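Local coordinates for nuclease-like protein (Chaetomium thermophilum, PDB 6GRB) that resolves four-way DNA junctions as the eukaryotic junction-resolving enzyme GEN1, and probably also cuts 5'-flaps, at residues Ile16-Leu21 against Leu68-His73; Gly332-Arg337 against Ala441-Thr446. All coordinates share one frame; numbering follows the deposited sequence.

Contact 1: residues Ile16-Leu21 against Leu68-His73; sequences ISLCKL and LSLGIH
Cys19 and Leu70 bring the two backbones together, their CA atoms 5.7 Å apart, where the first turn of helix 18-29 meets the last turn of helix 55-70. No hydrogen bond crosses between Ile16-Leu21 and Leu68-His73. The contact is made by apolar side-chain atoms and is largely buried. Leu18 carries most of it from its side. Its CG lies anti to the backbone N (chi1 -169°), and both methyls are turned to the other segment. Leu18 CD2 reaches Leu70 CD1 at 3.6 Å. Leu18 CG sits 3.8 Å from Ile72 CD1, the end of the longer isoleucine branch. Leu18 crosses both Leu70 and Ile72 at about a right angle, with CD1 of each near its branch point. Leu70 works with both methyls. While CD1 serves Leu18, Leu70 CD2 packs 3.7 Å from Cys19 CB, low on that side chain and close to the helix backbone. Cutting Leu18 back to an alanine is likely to leave Leu70 CD1 and Ile72 CD1 without their partner here and to open a gap beside them. Each helix end is also closed locally. Ser17 is the N-cap of helix 18-29, and its OG accepts from Lys20 N at 3.1 Å. Gly71, with positive phi, ends helix 55-70 and turns the chain towards strand 73-78. Ile72 also touches Leu35 of strand 34-37, which lies beside strand 73-78 in the sheet. Within the XPG N-terminal domain, which belongs to the PIN clan, the contact joins a serine-capped helix start after edge strand 14-17 to a Schellman-terminated helix before a strand inside the sheet.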
# COMPACT_ATOMS: atom_id res chain seq x y z
N ILE A 16 3.49 -8.38 -8.48
CA ILE A 16 4.14 -9.24 -7.49
C ILE A 16 3.15 -9.55 -6.37
O ILE A 16 2.38 -8.69 -5.95
CB ILE A 16 5.42 -8.60 -6.96
CG1 ILE A 16 6.17 -9.57 -6.05
CG2 ILE A 16 5.12 -7.29 -6.22
CD1 ILE A 16 7.41 -8.96 -5.46
N SER A 17 3.18 -10.80 -5.91
CA SER A 17 2.35 -11.24 -4.80
C SER A 17 2.66 -10.44 -3.53
O SER A 17 3.79 -10.47 -3.04
CB SER A 17 2.60 -12.73 -4.58
OG SER A 17 2.29 -13.15 -3.27
N LEU A 18 1.65 -9.76 -2.99
CA LEU A 18 1.82 -9.03 -1.73
C LEU A 18 2.36 -9.93 -0.62
O LEU A 18 3.18 -9.52 0.21
CB LEU A 18 0.50 -8.40 -1.31
CG LEU A 18 0.50 -7.39 -0.17
CD1 LEU A 18 1.65 -6.40 -0.33
CD2 LEU A 18 -0.84 -6.65 -0.14
N CYS A 19 1.90 -11.18 -0.59
CA CYS A 19 2.48 -12.14 0.33
C CYS A 19 3.98 -12.32 0.10
O CYS A 19 4.74 -12.49 1.06
CB CYS A 19 1.74 -13.48 0.21
SG CYS A 19 2.56 -14.85 1.04
N LYS A 20 4.44 -12.27 -1.16
CA LYS A 20 5.88 -12.43 -1.37
C LYS A 20 6.66 -11.23 -0.85
O LYS A 20 7.74 -11.38 -0.29
CB LYS A 20 6.21 -12.67 -2.84
CG LYS A 20 7.69 -12.96 -3.03
CD LYS A 20 8.08 -13.23 -4.45
CE LYS A 20 9.56 -12.96 -4.65
NZ LYS A 20 10.32 -13.81 -3.71
N LEU A 21 6.12 -10.02 -1.02
CA LEU A 21 6.79 -8.84 -0.49
C LEU A 21 6.85 -8.88 1.02
O LEU A 21 7.88 -8.57 1.63
CB LEU A 21 6.09 -7.57 -0.94
CG LEU A 21 6.21 -7.17 -2.40
CD1 LEU A 21 5.18 -6.08 -2.67
CD2 LEU A 21 7.62 -6.68 -2.69
N LEU A 68 -4.29 -8.84 7.92
CA LEU A 68 -3.96 -9.63 9.10
C LEU A 68 -3.17 -10.87 8.72
O LEU A 68 -2.18 -11.21 9.37
CB LEU A 68 -5.22 -10.02 9.85
CG LEU A 68 -5.73 -9.05 10.92
CD1 LEU A 68 -6.69 -9.81 11.83
CD2 LEU A 68 -4.58 -8.39 11.73
N SER A 69 -3.58 -11.55 7.63
CA SER A 69 -3.01 -12.84 7.27
C SER A 69 -1.71 -12.72 6.50
O SER A 69 -0.95 -13.69 6.44
CB SER A 69 -4.01 -13.63 6.43
OG SER A 69 -5.28 -13.53 7.04
N LEU A 70 -1.47 -11.57 5.87
CA LEU A 70 -0.17 -11.27 5.30
C LEU A 70 0.85 -10.88 6.37
O LEU A 70 2.05 -10.87 6.09
CB LEU A 70 -0.30 -10.17 4.24
CG LEU A 70 -1.27 -10.43 3.07
CD1 LEU A 70 -1.57 -9.17 2.32
CD2 LEU A 70 -0.72 -11.47 2.13
N GLY A 71 0.41 -10.58 7.59
CA GLY A 71 1.31 -10.06 8.61
C GLY A 71 1.91 -8.70 8.29
O GLY A 71 3.09 -8.46 8.55
N ILE A 72 1.11 -7.78 7.75
CA ILE A 72 1.58 -6.47 7.36
C ILE A 72 1.17 -5.48 8.44
O ILE A 72 0.04 -5.53 8.92
CB ILE A 72 1.01 -6.07 5.98
CG1 ILE A 72 1.60 -6.97 4.88
CG2 ILE A 72 1.21 -4.56 5.69
CD1 ILE A 72 1.19 -6.57 3.49
N HIS A 73 2.10 -4.61 8.86
CA HIS A 73 1.81 -3.52 9.79
C HIS A 73 1.41 -2.28 8.98
O HIS A 73 2.29 -1.59 8.44
CB HIS A 73 3.01 -3.17 10.67
CG HIS A 73 3.32 -4.18 11.73
ND1 HIS A 73 4.56 -4.27 12.33
CD2 HIS A 73 2.56 -5.14 12.30
CE1 HIS A 73 4.55 -5.24 13.23
NE2 HIS A 73 3.34 -5.78 13.23

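Contact 2: residues Gly332-Arg337 against Ala441-Thr446; sequences GLLVQR and AWVPET
Val335 and Val443 each place CG1 anti to the backbone N and CG2 anti to the carbonyl carbon, with chi1 163° and 180°, and this brings Val335 CG2 and both methyls of Val443 into the contact. Leu334 has its CG anti to the backbone N as well (chi1 177°), which brings its CD2 to the same valine. This is helix-on-sheet packing. Helix 318-340 lies against strand 439-444, an outer strand of the three-stranded antiparallel sheet in the Gen1 C-terminal domain, a family of the SH3 clan. The nearest CA atoms, those of Val335 and Val443, are 7.4 Å apart. No hydrogen bond joins the segments, and the three touching residues are all buried. Val443 is the shared partner, and its two methyls divide the work. One goes to each of two successive helix residues. The valines slide past each other in opposite directions, whereas Leu334 comes to Val443 at a slant. Residues alternate along the strand. Val443 points to the helix, and Trp442 points away. Its ring makes cation-pi contacts with Arg369 and Arg381. Phe384 of the central strand 377-384 also touches Leu334 and extends the apolar surface under the helix. At the end of the strand, Pro444 takes the N-cap position of helix 445-451 and packs on Cys19 and Ile23 of helix 18-29. The two contacts of Val443 are equally close: its CG1 lies 3.9 Å from Val335 CG2, and its CG2 lies 3.9 Å from Leu334 CD2.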
# COMPACT_ATOMS: atom_id res chain seq x y z
N GLY A 332 -6.76 -14.95 10.24
CA GLY A 332 -6.00 -13.73 10.45
C GLY A 332 -5.38 -13.64 11.83
O GLY A 332 -4.20 -13.33 11.97
N LEU A 333 -6.19 -13.87 12.88
CA LEU A 333 -5.63 -13.89 14.24
C LEU A 333 -4.55 -14.94 14.39
O LEU A 333 -3.62 -14.76 15.19
CB LEU A 333 -6.72 -14.18 15.27
CG LEU A 333 -7.71 -13.11 15.69
CD1 LEU A 333 -8.74 -13.78 16.60
CD2 LEU A 333 -7.01 -11.96 16.37
N LEU A 334 -4.67 -16.07 13.68
CA LEU A 334 -3.60 -17.08 13.71
C LEU A 334 -2.27 -16.46 13.30
O LEU A 334 -1.25 -16.65 13.98
CB LEU A 334 -3.97 -18.26 12.80
CG LEU A 334 -3.06 -19.47 12.54
CD1 LEU A 334 -2.83 -20.22 13.85
CD2 LEU A 334 -3.60 -20.44 11.48
N VAL A 335 -2.27 -15.69 12.20
CA VAL A 335 -1.02 -15.08 11.72
C VAL A 335 -0.56 -13.99 12.67
O VAL A 335 0.60 -13.96 13.11
CB VAL A 335 -1.18 -14.53 10.30
CG1 VAL A 335 -0.03 -13.56 10.03
CG2 VAL A 335 -1.15 -15.65 9.29
N GLN A 336 -1.48 -13.08 13.01
CA GLN A 336 -1.18 -11.98 13.91
C GLN A 336 -0.59 -12.49 15.22
O GLN A 336 0.36 -11.92 15.75
CB GLN A 336 -2.43 -11.15 14.19
CG GLN A 336 -2.21 -9.97 15.11
CD GLN A 336 -2.94 -10.11 16.43
OE1 GLN A 336 -4.18 -10.11 16.47
NE2 GLN A 336 -2.19 -10.24 17.52
N ARG A 337 -1.16 -13.58 15.74
CA ARG A 337 -0.68 -14.16 17.00
C ARG A 337 0.65 -14.89 16.82
O ARG A 337 1.45 -14.94 17.76
CB ARG A 337 -1.74 -15.11 17.58
N ALA A 441 -6.06 -23.77 7.05
CA ALA A 441 -5.61 -22.58 6.34
C ALA A 441 -4.20 -22.78 5.83
O ALA A 441 -3.41 -23.54 6.42
CB ALA A 441 -5.65 -21.35 7.25
N TRP A 442 -3.86 -22.10 4.74
CA TRP A 442 -2.49 -22.03 4.26
C TRP A 442 -1.80 -20.81 4.88
O TRP A 442 -2.24 -19.67 4.68
CB TRP A 442 -2.43 -21.94 2.73
CG TRP A 442 -2.81 -23.19 2.00
CD1 TRP A 442 -3.96 -23.41 1.30
CD2 TRP A 442 -2.02 -24.38 1.85
NE1 TRP A 442 -3.95 -24.67 0.75
CE2 TRP A 442 -2.76 -25.28 1.06
CE3 TRP A 442 -0.76 -24.77 2.31
CZ2 TRP A 442 -2.29 -26.55 0.72
CZ3 TRP A 442 -0.28 -26.01 1.96
CH2 TRP A 442 -1.04 -26.90 1.19
N VAL A 443 -0.72 -21.06 5.61
CA VAL A 443 0.03 -19.98 6.26
C VAL A 443 1.48 -20.04 5.80
O VAL A 443 2.03 -21.15 5.68
CB VAL A 443 -0.10 -20.06 7.79
CG1 VAL A 443 0.68 -18.94 8.46
CG2 VAL A 443 -1.57 -19.99 8.19
N PRO A 444 2.11 -18.91 5.48
CA PRO A 444 3.51 -18.93 5.02
C PRO A 444 4.44 -19.59 6.02
O PRO A 444 4.41 -19.29 7.22
CB PRO A 444 3.84 -17.44 4.83
CG PRO A 444 2.50 -16.82 4.47
CD PRO A 444 1.47 -17.59 5.27
N GLU A 445 5.29 -20.49 5.51
CA GLU A 445 6.15 -21.31 6.36
C GLU A 445 7.02 -20.47 7.30
O GLU A 445 7.27 -20.87 8.45
CB GLU A 445 7.03 -22.23 5.49
CG GLU A 445 7.91 -23.17 6.27
CD GLU A 445 8.86 -23.97 5.38
OE1 GLU A 445 9.18 -23.48 4.27
OE2 GLU A 445 9.29 -25.09 5.76
N THR A 446 7.51 -19.32 6.84
CA THR A 446 8.40 -18.61 7.75
C THR A 446 7.63 -17.92 8.87
O THR A 446 8.18 -17.72 9.96
CB THR A 446 9.30 -17.61 7.01
OG1 THR A 446 8.52 -16.65 6.30
CG2 THR A 446 10.22 -18.32 6.06

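In the fold
From the N terminus, the chain first runs through strand 14-17 into helix 18-29. Contact 1 closes a mostly helical loop of 46 residues when helix 55-70 returns to that point. Contact 2 opens much later, on helix 318-340, and closes 103 residues on, at strand 439-444. The two loops follow in series and neither nest nor cross. In space they adjoin, with centres about 11 Å apart. Val335 CG1 lies 3.3 Å from Leu68 O, and Gly332 also packs on Leu68 and Ser69. Helix 318-340 thus sits between the end of helix 55-70 and the C-terminal sheet, joining the nuclease core to the C-terminal domain.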